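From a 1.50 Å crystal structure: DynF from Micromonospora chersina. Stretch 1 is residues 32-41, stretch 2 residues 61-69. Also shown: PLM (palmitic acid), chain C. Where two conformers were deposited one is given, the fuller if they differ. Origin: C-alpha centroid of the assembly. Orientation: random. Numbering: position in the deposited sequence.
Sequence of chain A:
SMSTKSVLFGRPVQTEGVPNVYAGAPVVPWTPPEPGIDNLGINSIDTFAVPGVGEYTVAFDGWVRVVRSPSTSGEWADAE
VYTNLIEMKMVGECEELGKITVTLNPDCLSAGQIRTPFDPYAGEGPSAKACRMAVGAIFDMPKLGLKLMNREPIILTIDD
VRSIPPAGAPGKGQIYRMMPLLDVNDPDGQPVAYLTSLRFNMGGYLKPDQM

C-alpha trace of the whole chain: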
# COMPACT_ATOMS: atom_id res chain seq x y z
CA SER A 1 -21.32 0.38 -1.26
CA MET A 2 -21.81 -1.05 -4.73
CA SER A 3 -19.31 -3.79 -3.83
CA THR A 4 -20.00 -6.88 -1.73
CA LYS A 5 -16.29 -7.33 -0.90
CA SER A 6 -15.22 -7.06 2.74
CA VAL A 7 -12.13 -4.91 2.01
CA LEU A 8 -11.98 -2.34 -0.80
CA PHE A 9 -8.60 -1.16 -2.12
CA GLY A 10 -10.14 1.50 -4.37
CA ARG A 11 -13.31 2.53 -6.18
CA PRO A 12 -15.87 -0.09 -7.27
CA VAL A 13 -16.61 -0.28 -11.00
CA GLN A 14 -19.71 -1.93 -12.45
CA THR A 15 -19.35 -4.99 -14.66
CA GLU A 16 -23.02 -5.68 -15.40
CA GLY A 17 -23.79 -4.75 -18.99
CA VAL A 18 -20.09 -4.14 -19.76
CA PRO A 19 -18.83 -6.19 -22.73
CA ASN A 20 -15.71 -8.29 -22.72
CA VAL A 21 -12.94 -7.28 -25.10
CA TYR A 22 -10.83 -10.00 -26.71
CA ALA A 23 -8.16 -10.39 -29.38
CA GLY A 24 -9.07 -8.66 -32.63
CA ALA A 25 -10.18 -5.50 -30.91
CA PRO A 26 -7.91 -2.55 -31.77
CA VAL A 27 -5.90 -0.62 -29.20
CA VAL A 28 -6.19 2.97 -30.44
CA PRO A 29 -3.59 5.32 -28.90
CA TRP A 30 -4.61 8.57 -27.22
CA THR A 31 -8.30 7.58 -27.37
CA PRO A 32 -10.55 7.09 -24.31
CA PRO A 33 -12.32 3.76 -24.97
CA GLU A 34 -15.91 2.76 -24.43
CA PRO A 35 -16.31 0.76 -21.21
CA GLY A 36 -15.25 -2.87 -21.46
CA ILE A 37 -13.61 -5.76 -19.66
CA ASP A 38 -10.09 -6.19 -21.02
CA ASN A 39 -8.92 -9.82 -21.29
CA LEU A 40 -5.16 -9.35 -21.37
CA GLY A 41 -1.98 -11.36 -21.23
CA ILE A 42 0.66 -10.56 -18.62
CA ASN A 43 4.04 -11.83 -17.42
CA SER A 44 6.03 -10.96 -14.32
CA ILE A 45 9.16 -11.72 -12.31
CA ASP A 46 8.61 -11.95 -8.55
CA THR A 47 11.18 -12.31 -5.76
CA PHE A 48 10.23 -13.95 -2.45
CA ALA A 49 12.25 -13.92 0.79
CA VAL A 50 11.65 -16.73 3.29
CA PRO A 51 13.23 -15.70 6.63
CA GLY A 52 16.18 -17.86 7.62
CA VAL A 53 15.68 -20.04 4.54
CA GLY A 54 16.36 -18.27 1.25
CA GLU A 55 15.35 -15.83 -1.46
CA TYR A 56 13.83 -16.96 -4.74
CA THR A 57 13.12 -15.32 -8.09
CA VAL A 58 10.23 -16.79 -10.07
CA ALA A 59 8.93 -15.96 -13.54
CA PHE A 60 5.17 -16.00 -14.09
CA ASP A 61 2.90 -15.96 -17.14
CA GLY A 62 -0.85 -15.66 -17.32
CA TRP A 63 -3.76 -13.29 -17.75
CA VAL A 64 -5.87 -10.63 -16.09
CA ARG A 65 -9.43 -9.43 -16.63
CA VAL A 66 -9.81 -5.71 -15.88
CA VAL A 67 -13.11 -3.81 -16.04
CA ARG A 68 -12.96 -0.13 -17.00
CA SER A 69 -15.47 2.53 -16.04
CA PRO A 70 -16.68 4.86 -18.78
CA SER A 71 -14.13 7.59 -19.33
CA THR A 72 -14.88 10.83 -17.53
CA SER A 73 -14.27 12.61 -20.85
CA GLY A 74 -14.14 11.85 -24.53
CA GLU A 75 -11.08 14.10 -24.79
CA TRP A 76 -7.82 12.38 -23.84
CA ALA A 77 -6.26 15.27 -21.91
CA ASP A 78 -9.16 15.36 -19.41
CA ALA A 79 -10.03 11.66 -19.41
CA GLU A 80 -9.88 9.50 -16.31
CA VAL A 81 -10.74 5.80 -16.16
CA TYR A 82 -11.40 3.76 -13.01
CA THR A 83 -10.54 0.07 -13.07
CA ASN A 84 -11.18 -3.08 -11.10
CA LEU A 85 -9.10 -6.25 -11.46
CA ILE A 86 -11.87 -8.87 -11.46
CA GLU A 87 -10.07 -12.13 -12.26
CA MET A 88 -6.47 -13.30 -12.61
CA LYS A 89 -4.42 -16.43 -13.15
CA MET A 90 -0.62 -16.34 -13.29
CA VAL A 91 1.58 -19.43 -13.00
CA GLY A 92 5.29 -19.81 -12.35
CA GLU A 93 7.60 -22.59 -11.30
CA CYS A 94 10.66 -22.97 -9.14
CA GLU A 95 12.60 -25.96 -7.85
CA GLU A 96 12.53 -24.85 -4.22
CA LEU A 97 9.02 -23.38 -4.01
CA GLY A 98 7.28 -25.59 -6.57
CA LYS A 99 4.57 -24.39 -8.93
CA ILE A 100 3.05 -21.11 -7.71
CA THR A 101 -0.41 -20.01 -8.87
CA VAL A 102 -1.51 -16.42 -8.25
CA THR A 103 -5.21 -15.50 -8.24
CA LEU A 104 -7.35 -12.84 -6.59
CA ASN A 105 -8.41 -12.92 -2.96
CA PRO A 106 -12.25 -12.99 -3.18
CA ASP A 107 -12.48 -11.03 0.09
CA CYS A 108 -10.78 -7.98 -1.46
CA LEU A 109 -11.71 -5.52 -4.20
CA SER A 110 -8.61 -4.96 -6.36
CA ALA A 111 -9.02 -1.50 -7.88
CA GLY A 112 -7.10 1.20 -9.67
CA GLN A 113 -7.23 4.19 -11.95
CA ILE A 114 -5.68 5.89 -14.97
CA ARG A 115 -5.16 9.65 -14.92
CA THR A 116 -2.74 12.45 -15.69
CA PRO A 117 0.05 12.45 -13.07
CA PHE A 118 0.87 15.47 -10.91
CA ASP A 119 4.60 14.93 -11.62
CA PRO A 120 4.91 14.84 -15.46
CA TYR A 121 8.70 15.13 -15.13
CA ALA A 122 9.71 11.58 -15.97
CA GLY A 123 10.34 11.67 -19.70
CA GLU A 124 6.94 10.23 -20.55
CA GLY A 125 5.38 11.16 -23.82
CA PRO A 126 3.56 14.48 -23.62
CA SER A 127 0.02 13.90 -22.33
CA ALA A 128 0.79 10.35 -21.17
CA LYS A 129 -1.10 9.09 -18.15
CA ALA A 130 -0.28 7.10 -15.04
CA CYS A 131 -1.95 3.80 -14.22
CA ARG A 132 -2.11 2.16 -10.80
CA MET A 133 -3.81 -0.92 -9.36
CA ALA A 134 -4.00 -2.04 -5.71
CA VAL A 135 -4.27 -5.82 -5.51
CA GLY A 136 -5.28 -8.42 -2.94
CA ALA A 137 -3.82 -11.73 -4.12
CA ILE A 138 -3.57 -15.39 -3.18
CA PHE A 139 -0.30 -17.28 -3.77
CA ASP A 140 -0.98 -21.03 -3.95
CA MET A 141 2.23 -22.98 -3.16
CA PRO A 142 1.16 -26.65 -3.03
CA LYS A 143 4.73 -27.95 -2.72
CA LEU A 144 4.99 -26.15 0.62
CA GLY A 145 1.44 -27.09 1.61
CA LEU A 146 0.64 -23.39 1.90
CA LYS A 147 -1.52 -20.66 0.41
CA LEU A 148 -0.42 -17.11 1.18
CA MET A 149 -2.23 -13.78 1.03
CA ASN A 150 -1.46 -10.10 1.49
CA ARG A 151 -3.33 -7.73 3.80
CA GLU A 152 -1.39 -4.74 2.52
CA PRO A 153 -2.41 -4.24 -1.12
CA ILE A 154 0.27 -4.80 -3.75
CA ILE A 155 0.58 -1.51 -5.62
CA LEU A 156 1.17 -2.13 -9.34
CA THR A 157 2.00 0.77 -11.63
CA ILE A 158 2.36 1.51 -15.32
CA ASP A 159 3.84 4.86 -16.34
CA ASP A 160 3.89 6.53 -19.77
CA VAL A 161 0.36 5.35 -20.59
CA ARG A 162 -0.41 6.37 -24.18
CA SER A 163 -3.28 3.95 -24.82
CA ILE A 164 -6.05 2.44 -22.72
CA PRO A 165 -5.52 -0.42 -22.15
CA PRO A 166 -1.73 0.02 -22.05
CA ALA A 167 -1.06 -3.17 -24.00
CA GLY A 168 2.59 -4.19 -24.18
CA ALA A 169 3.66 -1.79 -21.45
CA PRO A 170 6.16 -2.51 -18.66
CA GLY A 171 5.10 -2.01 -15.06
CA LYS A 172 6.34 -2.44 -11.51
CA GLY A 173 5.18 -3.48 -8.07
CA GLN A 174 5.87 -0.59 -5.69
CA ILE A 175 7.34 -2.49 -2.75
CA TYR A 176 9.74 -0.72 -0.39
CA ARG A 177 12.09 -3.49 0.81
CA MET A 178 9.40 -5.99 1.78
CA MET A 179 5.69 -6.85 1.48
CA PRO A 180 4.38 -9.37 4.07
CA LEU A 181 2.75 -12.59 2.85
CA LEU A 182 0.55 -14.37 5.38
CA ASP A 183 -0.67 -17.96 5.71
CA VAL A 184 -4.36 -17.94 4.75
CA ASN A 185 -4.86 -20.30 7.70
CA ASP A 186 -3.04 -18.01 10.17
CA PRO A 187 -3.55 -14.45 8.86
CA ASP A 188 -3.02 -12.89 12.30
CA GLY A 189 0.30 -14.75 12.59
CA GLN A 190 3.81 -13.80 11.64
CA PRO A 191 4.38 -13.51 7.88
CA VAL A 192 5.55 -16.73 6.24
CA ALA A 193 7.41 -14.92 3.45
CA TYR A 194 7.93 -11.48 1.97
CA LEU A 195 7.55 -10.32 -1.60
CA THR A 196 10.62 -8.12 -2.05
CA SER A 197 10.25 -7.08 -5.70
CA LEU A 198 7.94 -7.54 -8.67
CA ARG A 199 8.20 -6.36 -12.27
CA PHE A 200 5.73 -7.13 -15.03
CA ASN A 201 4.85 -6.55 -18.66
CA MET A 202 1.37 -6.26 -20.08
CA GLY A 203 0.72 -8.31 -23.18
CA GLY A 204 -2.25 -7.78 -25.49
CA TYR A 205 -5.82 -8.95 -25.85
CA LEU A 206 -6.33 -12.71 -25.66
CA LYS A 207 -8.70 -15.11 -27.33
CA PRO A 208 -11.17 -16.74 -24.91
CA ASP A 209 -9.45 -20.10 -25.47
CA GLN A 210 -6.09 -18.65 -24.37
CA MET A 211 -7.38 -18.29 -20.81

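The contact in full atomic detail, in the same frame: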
# COMPACT_ATOMS: atom_id res chain seq x y z
N PRO A 32 -9.81 7.69 -25.43
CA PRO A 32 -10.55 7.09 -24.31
C PRO A 32 -11.54 6.06 -24.84
O PRO A 32 -12.40 6.38 -25.68
CB PRO A 32 -11.29 8.28 -23.68
CG PRO A 32 -10.45 9.49 -24.08
CD PRO A 32 -10.00 9.15 -25.48
N PRO A 33 -11.45 4.80 -24.40
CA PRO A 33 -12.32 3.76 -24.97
C PRO A 33 -13.68 3.70 -24.29
O PRO A 33 -13.88 4.16 -23.17
CB PRO A 33 -11.55 2.46 -24.68
CG PRO A 33 -10.83 2.76 -23.39
CD PRO A 33 -10.44 4.23 -23.48
N GLU A 34 -14.63 3.12 -25.02
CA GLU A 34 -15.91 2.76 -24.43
C GLU A 34 -15.67 1.75 -23.31
O GLU A 34 -14.69 0.99 -23.36
CB GLU A 34 -16.81 2.13 -25.49
CG GLU A 34 -17.00 2.96 -26.75
CD GLU A 34 -17.91 4.15 -26.54
OE1 GLU A 34 -19.13 3.95 -26.37
OE2 GLU A 34 -17.40 5.29 -26.55
N PRO A 35 -16.52 1.72 -22.29
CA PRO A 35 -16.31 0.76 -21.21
C PRO A 35 -16.26 -0.68 -21.72
O PRO A 35 -16.99 -1.06 -22.64
CB PRO A 35 -17.51 0.98 -20.27
CG PRO A 35 -18.45 1.88 -20.98
CD PRO A 35 -17.67 2.62 -22.04
N GLY A 36 -15.39 -1.47 -21.10
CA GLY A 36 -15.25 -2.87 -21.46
C GLY A 36 -14.43 -3.58 -20.40
O GLY A 36 -13.84 -2.96 -19.52
N ILE A 37 -14.43 -4.91 -20.50
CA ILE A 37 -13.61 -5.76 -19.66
C ILE A 37 -12.46 -6.25 -20.52
O ILE A 37 -12.67 -7.06 -21.44
CB ILE A 37 -14.41 -6.93 -19.08
CG1 ILE A 37 -15.61 -6.43 -18.28
CG2 ILE A 37 -13.49 -7.78 -18.20
CD1 ILE A 37 -16.58 -7.53 -17.89
N ASP A 38 -11.24 -5.81 -20.23
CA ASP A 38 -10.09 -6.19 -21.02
C ASP A 38 -9.61 -7.57 -20.57
O ASP A 38 -9.36 -7.79 -19.38
CB ASP A 38 -8.97 -5.16 -20.84
CG ASP A 38 -9.35 -3.80 -21.39
OD1 ASP A 38 -10.08 -3.74 -22.39
OD2 ASP A 38 -8.92 -2.78 -20.81
N ASN A 39 -9.45 -8.48 -21.54
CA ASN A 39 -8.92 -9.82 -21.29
C ASN A 39 -7.51 -9.80 -21.85
O ASN A 39 -7.31 -9.86 -23.06
CB ASN A 39 -9.78 -10.87 -21.96
CG ASN A 39 -11.17 -10.96 -21.34
OD1 ASN A 39 -11.41 -11.80 -20.46
ND2 ASN A 39 -12.08 -10.10 -21.77
N LEU A 40 -6.52 -9.68 -20.97
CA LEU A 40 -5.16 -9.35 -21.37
C LEU A 40 -4.14 -10.35 -20.86
O LEU A 40 -4.23 -10.84 -19.74
CB LEU A 40 -4.78 -7.97 -20.81
CG LEU A 40 -5.57 -6.78 -21.31
CD1 LEU A 40 -5.39 -5.59 -20.37
CD2 LEU A 40 -5.15 -6.42 -22.72
N GLY A 41 -3.12 -10.60 -21.69
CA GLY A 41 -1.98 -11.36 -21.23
C GLY A 41 -1.07 -10.52 -20.35
O GLY A 41 -1.07 -9.29 -20.40
N ASP A 61 3.63 -16.30 -15.93
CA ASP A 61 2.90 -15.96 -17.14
C ASP A 61 1.43 -16.23 -16.88
O ASP A 61 1.07 -17.14 -16.12
CB ASP A 61 3.41 -16.78 -18.34
CG ASP A 61 2.77 -16.36 -19.64
OD1 ASP A 61 2.79 -15.16 -19.96
OD2 ASP A 61 2.29 -17.25 -20.38
N GLY A 62 0.57 -15.44 -17.50
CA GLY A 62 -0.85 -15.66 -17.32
C GLY A 62 -1.70 -14.56 -17.89
O GLY A 62 -1.38 -14.00 -18.94
N TRP A 63 -2.80 -14.24 -17.21
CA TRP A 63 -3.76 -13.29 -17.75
C TRP A 63 -4.46 -12.56 -16.62
O TRP A 63 -4.47 -13.01 -15.46
CB TRP A 63 -4.77 -13.99 -18.66
CG TRP A 63 -5.41 -15.21 -18.07
CD1 TRP A 63 -5.03 -16.51 -18.28
CD2 TRP A 63 -6.54 -15.26 -17.20
NE1 TRP A 63 -5.86 -17.35 -17.59
CE2 TRP A 63 -6.79 -16.62 -16.91
CE3 TRP A 63 -7.36 -14.28 -16.62
CZ2 TRP A 63 -7.83 -17.03 -16.08
CZ3 TRP A 63 -8.39 -14.69 -15.79
CH2 TRP A 63 -8.62 -16.04 -15.53
N VAL A 64 -5.03 -11.42 -16.97
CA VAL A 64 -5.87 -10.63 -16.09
C VAL A 64 -7.11 -10.21 -16.86
O VAL A 64 -7.10 -10.08 -18.09
CB VAL A 64 -5.16 -9.39 -15.53
CG1 VAL A 64 -4.02 -9.78 -14.60
CG2 VAL A 64 -4.64 -8.51 -16.67
N ARG A 65 -8.19 -10.00 -16.12
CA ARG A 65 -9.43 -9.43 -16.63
C ARG A 65 -9.69 -8.16 -15.83
O ARG A 65 -9.80 -8.21 -14.59
CB ARG A 65 -10.57 -10.44 -16.53
CG ARG A 65 -10.30 -11.70 -17.38
CD ARG A 65 -11.45 -12.69 -17.37
NE ARG A 65 -12.66 -12.05 -17.88
CZ ARG A 65 -13.77 -11.90 -17.18
NH1 ARG A 65 -13.86 -12.40 -15.96
NH2 ARG A 65 -14.80 -11.28 -17.72
N VAL A 66 -9.74 -7.02 -16.52
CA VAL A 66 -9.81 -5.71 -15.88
C VAL A 66 -11.01 -4.97 -16.46
O VAL A 66 -11.06 -4.71 -17.67
CB VAL A 66 -8.53 -4.89 -16.10
CG1 VAL A 66 -8.66 -3.50 -15.50
CG2 VAL A 66 -7.31 -5.63 -15.52
N VAL A 67 -11.98 -4.62 -15.61
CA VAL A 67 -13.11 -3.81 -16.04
C VAL A 67 -12.74 -2.34 -15.94
O VAL A 67 -12.10 -1.90 -14.97
CB VAL A 67 -14.39 -4.12 -15.25
CG1 VAL A 67 -14.22 -3.81 -13.78
CG2 VAL A 67 -15.56 -3.33 -15.83
N ARG A 68 -13.15 -1.57 -16.95
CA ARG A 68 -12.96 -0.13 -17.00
C ARG A 68 -14.30 0.57 -16.85
O ARG A 68 -15.31 0.15 -17.45
CB ARG A 68 -12.33 0.31 -18.32
CG ARG A 68 -10.86 -0.02 -18.48
CD ARG A 68 -10.32 0.36 -19.87
NE ARG A 68 -10.66 -0.61 -20.90
CZ ARG A 68 -11.72 -0.53 -21.70
NH1 ARG A 68 -12.56 0.49 -21.63
NH2 ARG A 68 -11.93 -1.49 -22.60
N SER A 69 -14.32 1.65 -16.08
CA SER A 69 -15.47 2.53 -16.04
C SER A 69 -15.56 3.25 -17.38
O SER A 69 -14.59 3.26 -18.15
CB SER A 69 -15.28 3.57 -14.93
OG SER A 69 -14.26 4.51 -15.27
C1 PLM C . -6.85 -1.46 -18.56
O1 PLM C . -7.38 -2.65 -18.70
O2 PLM C . -7.05 -0.54 -19.31
C2 PLM C . -5.93 -1.36 -17.38
C3 PLM C . -4.89 -2.45 -17.26
C4 PLM C . -4.04 -2.16 -16.06
C5 PLM C . -3.49 -3.35 -15.38
C6 PLM C . -2.73 -2.99 -14.13
C7 PLM C . -1.46 -3.79 -14.02
C8 PLM C . -1.69 -5.26 -14.23
C9 PLM C . -2.58 -5.89 -13.20
CA PLM C . -1.80 -6.49 -12.06
CB PLM C . -1.18 -7.82 -12.44
CC PLM C . -1.24 -8.81 -11.31
CD PLM C . 0.08 -9.09 -10.65
CE PLM C . -0.11 -9.49 -9.21
CF PLM C . 1.02 -10.26 -8.60
CG PLM C . 0.74 -10.63 -7.19
O HOH W 1 -13.09 3.06 -20.51
O HOH W 2 -13.94 -1.25 -24.72

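The two stretches pair as neighbouring antiparallel strands, with 752 Å² buried between them. Asp 61 stands at the start of stretch 2 and makes no contact. At Gly 62 the carbonyl takes a CA-H...O contact from Gly 41, with Gly 41 CA 3.5 Å from Gly 62 O.

Trp 63 lies across from Gly 41, their CA atoms 4.4 Å apart. Its indole leads away from stretch 1, but Trp 63 CB still lies 3.4 Å from Leu 40 O. Trp 63 CA sits 3.2 Å from Leu 40 O.

Val 64 and Leu 40 form a hydrogen-bonded pair. Val 64 N donates to Leu 40 O at 2.9 Å, and Leu 40 N donates to Val 64 O at 3.0 Å, almost in line. Their side chains share one face of the sheet and touch at Leu 40 CB and Val 64 CG2, 4.2 Å apart. Both are buried, which suits their apolar branches.

Arg 65 turns to the other face, beside Asn 39. Arg 65 NE donates to Asn 39 OD1 at 2.9 Å. The amide oxygen lies at the edge of the guanidinium, where the N-H groups point. Arg 65 CA also approaches Asp 38 O at 3.2 Å.

Val 66 returns to the face of Val 64. Asp 38 N donates to Val 66 O at 2.8 Å, and Val 66 N donates to Asp 38 O at 3.0 Å. Val 66 CG1 lies 3.5 Å from PLM O1, at the carboxyl end of the palmitic acid.

Val 67 pairs with Ile 37 on the face of Arg 65. Val 67 CG2 meets Ile 37 CG1 at 4.0 Å, a contact between two buried apolar side chains.

Arg 68 gives the largest buried area of any residue here, 135 Å². Its backbone N donates to Gly 36 O at 3.0 Å. Its long side chain reaches back to Asp 38 in a two-pronged salt bridge: Arg 68 NE to Asp 38 OD2 at 2.8 Å, and Arg 68 NH2 to Asp 38 OD1 at 2.9 Å. Arg 68 NH1 donates to Glu 34 O at 2.8 Å. Pro 33 CG covers one guanidinium face, 3.4 Å from Arg 68 NH1; Gly 36 O lies over the opposite face. An ideal CB on Gly 36 would be tight, 3.1 Å from Arg 68 NH2. Asp 38 OD2 is also 2.6 Å from PLM O1, so the salt bridge adjoins the ligand.

The CA-to-CB bond of Ser 69 points away from stretch 1. Its carbonyl joins Pro 33 O and Arg 68 NH1 through a shared water.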